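PDB 5ZNT: chitin deacetylase 1, which removes acetyl groups from the N-acetylglucosamine residues of chitin to give chitosan and acetate, as a zinc-dependent enzyme of carbohydrate esterase family 4. Local coordinates for residues Val78-Thr83 and Ala125-Ile130; Ser102-Asp107 and Gly121-Gly126; Gly144-Tyr149 and Tyr168-Thr173. All coordinates share one frame; numbering follows the deposited sequence.

Interaction 1: Val78-Thr83 and Ala125-Ile130; sequences VSHKYT and AGMRVI
His80 and Met127 bring the two backbones closest, with their CA atoms 6.8 Å apart, where a type II turn from His80 to Thr83 follows strand 75-78 and meets helix 117-134. This is loop-to-helix packing in the deacetylase barrel of carbohydrate esterase family 4. His80 has its CG anti to the backbone N (chi1 174°), and the imidazole meets the helix through one face. Ile130 CD1 sits over the centre of that ring, 3.8 Å from its centroid and only 6° off the normal, a CH-pi contact. The other branch of Ile130 meets the ring too, with CG2 3.7 Å from His80 ND1. Met127 meets the start of the loop. Its chain bends at chi2, and SD packs 3.7 Å from His80 CB, oblique to the ring. Its methyl CE ends between the Val78 carbonyl, 3.4 Å from Val78 O, and the Val78 side chain, 3.6 Å from Val78 CG1. Thr83 steadies the turn from within: its OG1 gives a 2.6 Å hydrogen bond to Ser79 O. Outside the pair, Tyr85 OH bonds His80 ND1, Pro368 O bonds His80 NE2, and the ring of Tyr367 stacks on the imidazole. No hydrogen bond joins the two segments. The contact rests on methyl, sulfur and ring packing, while the polar edge of His80 is satisfied elsewhere. A carbonyl can only accept, so NE2 probably carries a proton. With both nitrogens bonded and one face under Ile130, the ring has little scope to turn.

Interaction 2: Ser102-Asp107 and Gly121-Gly126; sequences SITHND and GKEMAG. With ZN (zinc ion), chain C.
Glu123 bends at chi2 (-78°), which turns its CD toward Thr104, and Thr104 holds OG1 between its backbone N and carbonyl carbon (chi1 72°), facing that carboxylate. Segment 102-107 belongs to the His-x-x-x-His zinc motif of family 4 esterases, here His101 to His105, and Glu123 of helix 117-134 binds it through its carboxylate. The side chains of Thr104 and Glu123 cross at about a right angle. Glu123 OE2 takes a very short 2.5 Å bond from Thr104 OG1, and also one from a water that Asn106 ND2 donates to. Glu123 OE1 takes a nearly straight bond from Thr104 N (3.0 Å, 174°) through its syn lone pair. Ile103 N adds only weak bonds, to Glu123 OE1 and to Glu123 O. Two hydroxyls fold the loop itself: Ser102 OG accepts from His105 N in an ST motif, and Thr104 OG1 accepts from Asn106 N in an ST turn. Through Thr104, Glu123 probably steadies the loop that carries His105, whose NE2 binds the zinc ion at 2.1 Å. His101, Asp46 and three waters complete the metal's shell. Phe111 and Trp112 pack against the Glu123 side chain. Met124 SD lies 3.4 Å from Ser102 N, a buried amide with no hydrogen-bond partner in the model. The helix has a wider pi-type turn at 121-125, and Ile103 CD1 packs there and just after it, 3.4 Å from Lys122 O and 3.7 Å from Gly126 C.

Interaction 3: Gly144-Tyr149 and Tyr168-Thr173; sequences GVRAPY and YDSTIT
Tyr168 lays one face of its ring over Gly144, whose CA stands 3.4 Å above the ring plane, shifted toward the rim, in a CH-pi contact. The guanidinium of Arg146 instead works at its edge. It grips Ser170 side-on, nearly in plane, with NE to Ser170 O at 2.7 Å and NH2 to Ser170 OG at 2.9 Å. The bend at chi3 (-73°) brings NE round to the Ser170 carbonyl. Ser170 OG also hydrogen-bonds Met211 O. Parallel strands 144-145 and 168-169 frame these groups, joined through helix 154-163 as a beta-alpha-beta unit. Val145 N bonds Tyr168 O, and Ser170 N bonds Val145 O at 2.8 Å. Past the strands a side chain takes over: Thr171 OG1 accepts from Ala147 N at 3.0 Å and donates to Asp169 OD1 at 2.5 Å. The hydroxyl is thus held by both. Separately, Asp169 OD2 accepts from Thr171 N in an Asx turn. Elsewhere Arg146 NH1 pairs with Asp45 in a salt bridge, and Tyr268 meets the guanidinium in a cation-pi contact. The bonds to Ser170 and Asp45 together fix the rotation of the guanidinium, and Arg146 O accepts from ND1 of the zinc ligand His101, a second-shell role.

Interactions 1 and 2 share helix 117-134, with centres 7 Å apart. Ile103 of interaction 2 joins them: its CG1 lies 3.7 Å from Ile130 CD1, and its O lies 3.4 Å from His80 CB. Interaction 3 lies 12 Å from interaction 2, between centres, and meets it at the metal site. There Tyr149 OH is 3.2 Å from His105 ND1, a probable hydrogen bond, and Pro148 packs on Ser102. Interactions 1 and 3 do not touch. All three lie near the zinc, but only interaction 2 holds one of its ligands, His105. The side chains of Ser79 and Arg146 lie about 6 and 7 Å from it (nearest atoms), and Pro148 CB is 5.1 Å from the zinc ion.

Interaction 1: Val78-Thr83 and Ala125-Ile130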
loop_
_atom_site.group_PDB
_atom_site.type_symbol
_atom_site.label_atom_id
_atom_site.label_comp_id
_atom_site.label_asym_id
_atom_site.label_seq_id
_atom_site.Cartn_x
_atom_site.Cartn_y
_atom_site.Cartn_z
ATOM N N VAL A 78 -3.424 -5.455 4.777
ATOM C CA VAL A 78 -3.818 -6.741 5.349
ATOM C C VAL A 78 -5.287 -6.691 5.697
ATOM O O VAL A 78 -5.734 -5.758 6.372
ATOM C CB VAL A 78 -2.965 -7.068 6.592
ATOM C CG1 VAL A 78 -3.414 -8.417 7.209
ATOM C CG2 VAL A 78 -1.466 -7.131 6.187
ATOM N N SER A 79 -6.042 -7.696 5.242
ATOM C CA SER A 79 -7.416 -7.907 5.672
ATOM C C SER A 79 -7.444 -9.034 6.707
ATOM O O SER A 79 -6.563 -9.892 6.724
ATOM C CB SER A 79 -8.321 -8.257 4.471
ATOM O OG SER A 79 -7.835 -9.426 3.794
ATOM N N HIS A 80 -8.491 -9.044 7.550
ATOM C CA HIS A 80 -8.479 -9.872 8.763
ATOM C C HIS A 80 -8.699 -11.352 8.470
ATOM O O HIS A 80 -7.965 -12.203 8.976
ATOM C CB HIS A 80 -9.541 -9.358 9.741
ATOM C CG HIS A 80 -9.729 -10.209 10.970
ATOM N ND1 HIS A 80 -8.677 -10.671 11.739
ATOM C CD2 HIS A 80 -10.858 -10.660 11.568
ATOM C CE1 HIS A 80 -9.153 -11.363 12.764
ATOM N NE2 HIS A 80 -10.475 -11.370 12.685
ATOM N N LYS A 81 -9.737 -11.701 7.694
ATOM C CA LYS A 81 -10.184 -13.089 7.717
ATOM C C LYS A 81 -9.111 -14.002 7.149
ATOM O O LYS A 81 -8.566 -13.750 6.066
ATOM C CB LYS A 81 -11.507 -13.264 6.942
ATOM C CG LYS A 81 -12.330 -14.477 7.399
ATOM C CD LYS A 81 -13.625 -14.612 6.528
ATOM C CE LYS A 81 -14.560 -15.663 7.085
ATOM N NZ LYS A 81 -15.884 -15.704 6.342
ATOM N N TYR A 82 -8.798 -15.065 7.900
ATOM C CA TYR A 82 -7.796 -16.078 7.582
ATOM C C TYR A 82 -6.361 -15.590 7.715
ATOM O O TYR A 82 -5.440 -16.300 7.310
ATOM C CB TYR A 82 -7.983 -16.658 6.175
ATOM C CG TYR A 82 -9.414 -17.072 5.878
ATOM C CD1 TYR A 82 -10.062 -18.043 6.660
ATOM C CD2 TYR A 82 -10.113 -16.507 4.809
ATOM C CE1 TYR A 82 -11.392 -18.434 6.367
ATOM C CE2 TYR A 82 -11.421 -16.881 4.518
ATOM C CZ TYR A 82 -12.056 -17.847 5.289
ATOM O OH TYR A 82 -13.365 -18.200 4.985
ATOM N N THR A 83 -6.127 -14.414 8.279
ATOM C CA THR A 83 -4.763 -13.928 8.376
ATOM C C THR A 83 -4.039 -14.605 9.534
ATOM O O THR A 83 -4.642 -14.927 10.560
ATOM C CB THR A 83 -4.765 -12.413 8.526
ATOM O OG1 THR A 83 -4.945 -11.872 7.224
ATOM C CG2 THR A 83 -3.455 -11.859 9.142
ATOM N N ALA A 125 -10.091 1.263 11.702
ATOM C CA ALA A 125 -9.487 1.370 13.028
ATOM C C ALA A 125 -9.599 0.048 13.781
ATOM O O ALA A 125 -8.695 -0.306 14.542
ATOM C CB ALA A 125 -10.134 2.499 13.833
ATOM N N GLY A 126 -10.696 -0.685 13.579
ATOM C CA GLY A 126 -10.803 -2.013 14.161
ATOM C C GLY A 126 -9.716 -2.949 13.675
ATOM O O GLY A 126 -9.097 -3.663 14.463
ATOM N N MET A 127 -9.457 -2.952 12.361
ATOM C CA MET A 127 -8.406 -3.818 11.839
ATOM C C MET A 127 -7.049 -3.416 12.401
ATOM O O MET A 127 -6.214 -4.284 12.697
ATOM C CB MET A 127 -8.375 -3.781 10.305
ATOM C CG MET A 127 -7.303 -4.681 9.678
ATOM S SD MET A 127 -7.407 -6.424 10.253
ATOM C CE MET A 127 -5.969 -7.166 9.471
ATOM N N ARG A 128 -6.806 -2.109 12.563
ATOM C CA ARG A 128 -5.568 -1.681 13.225
ATOM C C ARG A 128 -5.462 -2.252 14.640
ATOM O O ARG A 128 -4.379 -2.669 15.076
ATOM C CB ARG A 128 -5.475 -0.149 13.256
ATOM C CG ARG A 128 -4.189 0.380 13.970
ATOM C CD ARG A 128 -4.075 1.928 13.874
ATOM N NE ARG A 128 -5.235 2.570 14.473
ATOM C CZ ARG A 128 -5.525 3.859 14.334
ATOM N NH1 ARG A 128 -4.730 4.639 13.617
ATOM N NH2 ARG A 128 -6.607 4.365 14.910
ATOM N N VAL A 129 -6.571 -2.274 15.379
ATOM C CA VAL A 129 -6.544 -2.849 16.730
ATOM C C VAL A 129 -6.181 -4.333 16.681
ATOM O O VAL A 129 -5.360 -4.818 17.474
ATOM C CB VAL A 129 -7.904 -2.628 17.420
ATOM C CG1 VAL A 129 -8.100 -3.599 18.608
ATOM C CG2 VAL A 129 -8.062 -1.165 17.862
ATOM N N ILE A 130 -6.792 -5.079 15.758
ATOM C CA ILE A 130 -6.495 -6.505 15.631
ATOM C C ILE A 130 -5.013 -6.726 15.379
ATOM O O ILE A 130 -4.358 -7.551 16.042
ATOM C CB ILE A 130 -7.352 -7.131 14.512
ATOM C CG1 ILE A 130 -8.841 -6.978 14.840
ATOM C CG2 ILE A 130 -6.985 -8.618 14.314
ATOM C CD1 ILE A 130 -9.768 -7.521 13.730
#

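Interaction 2: Ser102-Asp107 and Gly121-Gly126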
loop_
_atom_site.group_PDB
_atom_site.type_symbol
_atom_site.label_atom_id
_atom_site.label_comp_id
_atom_site.label_asym_id
_atom_site.label_seq_id
_atom_site.Cartn_x
_atom_site.Cartn_y
_atom_site.Cartn_z
ATOM N N SER A 102 -9.159 -3.529 5.995
ATOM C CA SER A 102 -10.458 -3.758 6.644
ATOM C C SER A 102 -10.571 -5.109 7.368
ATOM O O SER A 102 -9.783 -6.033 7.140
ATOM C CB SER A 102 -11.635 -3.618 5.665
ATOM O OG SER A 102 -11.896 -4.842 5.020
ATOM N N ILE A 103 -11.559 -5.212 8.253
ATOM C CA ILE A 103 -11.852 -6.472 8.941
ATOM C C ILE A 103 -12.614 -7.423 8.026
ATOM O O ILE A 103 -12.221 -8.580 7.837
ATOM C CB ILE A 103 -12.649 -6.192 10.230
ATOM C CG1 ILE A 103 -11.743 -5.514 11.267
ATOM C CG2 ILE A 103 -13.299 -7.520 10.756
ATOM C CD1 ILE A 103 -12.477 -5.104 12.569
ATOM N N THR A 104 -13.707 -6.953 7.432
ATOM C CA THR A 104 -14.612 -7.857 6.730
ATOM C C THR A 104 -14.287 -8.048 5.254
ATOM O O THR A 104 -14.693 -9.068 4.686
ATOM C CB THR A 104 -16.072 -7.372 6.811
ATOM O OG1 THR A 104 -16.234 -6.219 5.977
ATOM C CG2 THR A 104 -16.474 -7.020 8.252
ATOM N N HIS A 105 -13.600 -7.101 4.613
ATOM C CA HIS A 105 -13.447 -7.118 3.150
ATOM C C HIS A 105 -14.806 -7.333 2.467
ATOM O O HIS A 105 -14.924 -8.066 1.479
ATOM C CB HIS A 105 -12.435 -8.183 2.708
ATOM C CG HIS A 105 -11.728 -7.853 1.428
ATOM N ND1 HIS A 105 -12.298 -8.049 0.182
ATOM C CD2 HIS A 105 -10.492 -7.346 1.199
ATOM C CE1 HIS A 105 -11.435 -7.693 -0.754
ATOM N NE2 HIS A 105 -10.340 -7.242 -0.161
ATOM N N ASN A 106 -15.840 -6.732 3.046
ATOM C CA ASN A 106 -17.211 -6.756 2.536
ATOM C C ASN A 106 -17.240 -6.589 1.022
ATOM O O ASN A 106 -16.752 -5.587 0.496
ATOM C CB ASN A 106 -17.995 -5.624 3.208
ATOM C CG ASN A 106 -19.508 -5.715 2.971
ATOM O OD1 ASN A 106 -19.953 -6.249 1.966
ATOM N ND2 ASN A 106 -20.288 -5.196 3.910
ATOM N N ASP A 107 -17.793 -7.579 0.312
ATOM C CA ASP A 107 -17.748 -7.550 -1.148
ATOM C C ASP A 107 -18.902 -6.779 -1.764
ATOM O O ASP A 107 -19.006 -6.735 -2.993
ATOM C CB ASP A 107 -17.693 -8.967 -1.728
ATOM C CG ASP A 107 -18.938 -9.792 -1.421
ATOM O OD1 ASP A 107 -19.855 -9.317 -0.709
ATOM O OD2 ASP A 107 -18.974 -10.950 -1.877
ATOM N N GLY A 121 -14.663 3.545 10.503
ATOM C CA GLY A 121 -13.849 3.377 11.696
ATOM C C GLY A 121 -13.847 1.943 12.189
ATOM O O GLY A 121 -12.786 1.391 12.497
ATOM N N LYS A 122 -15.022 1.306 12.232
ATOM C CA LYS A 122 -15.068 -0.082 12.698
ATOM C C LYS A 122 -14.254 -0.990 11.791
ATOM O O LYS A 122 -13.555 -1.884 12.274
ATOM C CB LYS A 122 -16.507 -0.577 12.787
ATOM C CG LYS A 122 -17.290 0.081 13.936
ATOM C CD LYS A 122 -18.767 -0.288 13.857
ATOM C CE LYS A 122 -19.218 -1.040 15.084
ATOM N NZ LYS A 122 -20.592 -1.582 14.897
ATOM N N GLU A 123 -14.325 -0.767 10.478
ATOM C CA GLU A 123 -13.577 -1.590 9.529
ATOM C C GLU A 123 -12.079 -1.329 9.624
ATOM O O GLU A 123 -11.287 -2.268 9.658
ATOM C CB GLU A 123 -14.059 -1.332 8.098
ATOM C CG GLU A 123 -15.446 -1.932 7.780
ATOM C CD GLU A 123 -15.366 -3.435 7.534
ATOM O OE1 GLU A 123 -14.283 -4.017 7.728
ATOM O OE2 GLU A 123 -16.374 -4.040 7.129
ATOM N N MET A 124 -11.665 -0.055 9.645
ATOM C CA MET A 124 -10.244 0.253 9.470
ATOM C C MET A 124 -9.533 0.440 10.806
ATOM O O MET A 124 -8.470 -0.147 11.031
ATOM C CB MET A 124 -10.082 1.500 8.576
ATOM C CG MET A 124 -10.640 1.270 7.139
ATOM S SD MET A 124 -9.909 -0.207 6.397
ATOM C CE MET A 124 -10.620 -0.067 4.763
ATOM N N ALA A 125 -10.091 1.263 11.702
ATOM C CA ALA A 125 -9.487 1.370 13.028
ATOM C C ALA A 125 -9.599 0.048 13.781
ATOM O O ALA A 125 -8.695 -0.306 14.542
ATOM C CB ALA A 125 -10.134 2.499 13.833
ATOM N N GLY A 126 -10.696 -0.685 13.579
ATOM C CA GLY A 126 -10.803 -2.013 14.161
ATOM C C GLY A 126 -9.716 -2.949 13.675
ATOM O O GLY A 126 -9.097 -3.663 14.463
HETATM ZN ZN ZN C . -8.619 -6.805 -1.273
HETATM O O HOH W 1 -19.055 -4.728 6.671
HETATM O O HOH W 2 -7.342 -5.775 -2.879
HETATM O O HOH W 3 -9.659 -5.236 -2.602
HETATM O O HOH W 4 -9.027 -8.256 -2.805
#

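Interaction 3: Gly144-Tyr149 and Tyr168-Thr173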
loop_
_atom_site.group_PDB
_atom_site.type_symbol
_atom_site.label_atom_id
_atom_site.label_comp_id
_atom_site.label_asym_id
_atom_site.label_seq_id
_atom_site.Cartn_x
_atom_site.Cartn_y
_atom_site.Cartn_z
ATOM N N GLY A 144 -1.402 3.160 7.372
ATOM C CA GLY A 144 -2.004 3.281 6.054
ATOM C C GLY A 144 -3.302 2.517 5.894
ATOM O O GLY A 144 -3.561 1.547 6.618
ATOM N N VAL A 145 -4.125 2.947 4.936
ATOM C CA VAL A 145 -5.425 2.354 4.655
ATOM C C VAL A 145 -5.539 2.137 3.159
ATOM O O VAL A 145 -5.186 3.027 2.372
ATOM C CB VAL A 145 -6.577 3.269 5.130
ATOM C CG1 VAL A 145 -7.928 2.727 4.624
ATOM C CG2 VAL A 145 -6.597 3.369 6.657
ATOM N N ARG A 146 -6.085 0.981 2.764
ATOM C CA ARG A 146 -6.574 0.778 1.403
ATOM C C ARG A 146 -7.919 0.077 1.488
ATOM O O ARG A 146 -8.027 -0.985 2.113
ATOM C CB ARG A 146 -5.601 -0.048 0.559
ATOM C CG ARG A 146 -6.130 -0.377 -0.852
ATOM C CD ARG A 146 -5.005 -0.988 -1.713
ATOM N NE ARG A 146 -4.003 -0.002 -2.139
ATOM C CZ ARG A 146 -2.828 -0.304 -2.690
ATOM N NH1 ARG A 146 -2.480 -1.578 -2.884
ATOM N NH2 ARG A 146 -2.002 0.675 -3.059
ATOM N N ALA A 147 -8.936 0.657 0.846
ATOM C CA ALA A 147 -10.294 0.106 0.915
ATOM C C ALA A 147 -10.451 -1.097 -0.009
ATOM O O ALA A 147 -9.893 -1.112 -1.112
ATOM C CB ALA A 147 -11.339 1.168 0.549
ATOM N N PRO A 148 -11.192 -2.122 0.435
ATOM C CA PRO A 148 -11.562 -3.225 -0.452
ATOM C C PRO A 148 -12.181 -2.726 -1.752
ATOM O O PRO A 148 -12.928 -1.737 -1.774
ATOM C CB PRO A 148 -12.577 -4.021 0.382
ATOM C CG PRO A 148 -12.121 -3.793 1.803
ATOM C CD PRO A 148 -11.671 -2.328 1.814
ATOM N N TYR A 149 -11.832 -3.417 -2.835
ATOM C CA TYR A 149 -12.263 -3.136 -4.209
ATOM C C TYR A 149 -11.968 -1.687 -4.627
ATOM O O TYR A 149 -12.578 -1.174 -5.574
ATOM C CB TYR A 149 -13.754 -3.526 -4.389
ATOM C CG TYR A 149 -13.997 -4.905 -3.790
ATOM C CD1 TYR A 149 -13.665 -6.065 -4.491
ATOM C CD2 TYR A 149 -14.454 -5.043 -2.480
ATOM C CE1 TYR A 149 -13.838 -7.334 -3.916
ATOM C CE2 TYR A 149 -14.611 -6.308 -1.888
ATOM C CZ TYR A 149 -14.298 -7.433 -2.615
ATOM O OH TYR A 149 -14.462 -8.669 -2.039
ATOM N N TYR A 168 -1.975 7.844 5.931
ATOM C CA TYR A 168 -2.241 7.965 4.514
ATOM C C TYR A 168 -3.296 6.976 4.085
ATOM O O TYR A 168 -3.490 5.920 4.702
ATOM C CB TYR A 168 -0.981 7.753 3.667
ATOM C CG TYR A 168 -0.443 6.335 3.698
ATOM C CD1 TYR A 168 -0.875 5.383 2.774
ATOM C CD2 TYR A 168 0.477 5.947 4.663
ATOM C CE1 TYR A 168 -0.385 4.074 2.803
ATOM C CE2 TYR A 168 0.965 4.637 4.708
ATOM C CZ TYR A 168 0.536 3.718 3.769
ATOM O OH TYR A 168 1.000 2.427 3.810
ATOM N N ASP A 169 -3.948 7.328 2.986
ATOM C CA ASP A 169 -4.788 6.438 2.219
ATOM C C ASP A 169 -4.092 6.091 0.908
ATOM O O ASP A 169 -3.336 6.897 0.354
ATOM C CB ASP A 169 -6.133 7.098 1.932
ATOM C CG ASP A 169 -6.965 6.295 0.985
ATOM O OD1 ASP A 169 -7.435 5.215 1.393
ATOM O OD2 ASP A 169 -7.132 6.708 -0.178
ATOM N N SER A 170 -4.333 4.871 0.421
ATOM C CA SER A 170 -3.931 4.468 -0.930
ATOM C C SER A 170 -5.111 3.709 -1.532
ATOM O O SER A 170 -5.074 2.496 -1.759
ATOM C CB SER A 170 -2.654 3.625 -0.952
ATOM O OG SER A 170 -2.218 3.443 -2.309
ATOM N N THR A 171 -6.182 4.445 -1.778
ATOM C CA THR A 171 -7.384 3.923 -2.419
ATOM C C THR A 171 -7.760 4.684 -3.688
ATOM O O THR A 171 -8.401 4.114 -4.572
ATOM C CB THR A 171 -8.565 3.987 -1.435
ATOM O OG1 THR A 171 -8.184 3.394 -0.186
ATOM C CG2 THR A 171 -9.794 3.299 -1.997
ATOM N N ILE A 172 -7.364 5.945 -3.800
ATOM C CA ILE A 172 -7.783 6.792 -4.910
ATOM C C ILE A 172 -6.924 6.490 -6.127
ATOM O O ILE A 172 -5.691 6.492 -6.046
ATOM C CB ILE A 172 -7.692 8.270 -4.510
ATOM C CG1 ILE A 172 -8.727 8.548 -3.419
ATOM C CG2 ILE A 172 -7.897 9.181 -5.755
ATOM C CD1 ILE A 172 -8.598 9.928 -2.816
ATOM N N THR A 173 -7.567 6.195 -7.251
ATOM C CA THR A 173 -6.866 5.923 -8.499
ATOM C C THR A 173 -6.765 7.198 -9.335
ATOM O O THR A 173 -7.708 7.992 -9.383
ATOM C CB THR A 173 -7.594 4.829 -9.284
ATOM O OG1 THR A 173 -7.570 3.595 -8.525
ATOM C CG2 THR A 173 -6.928 4.617 -10.583
#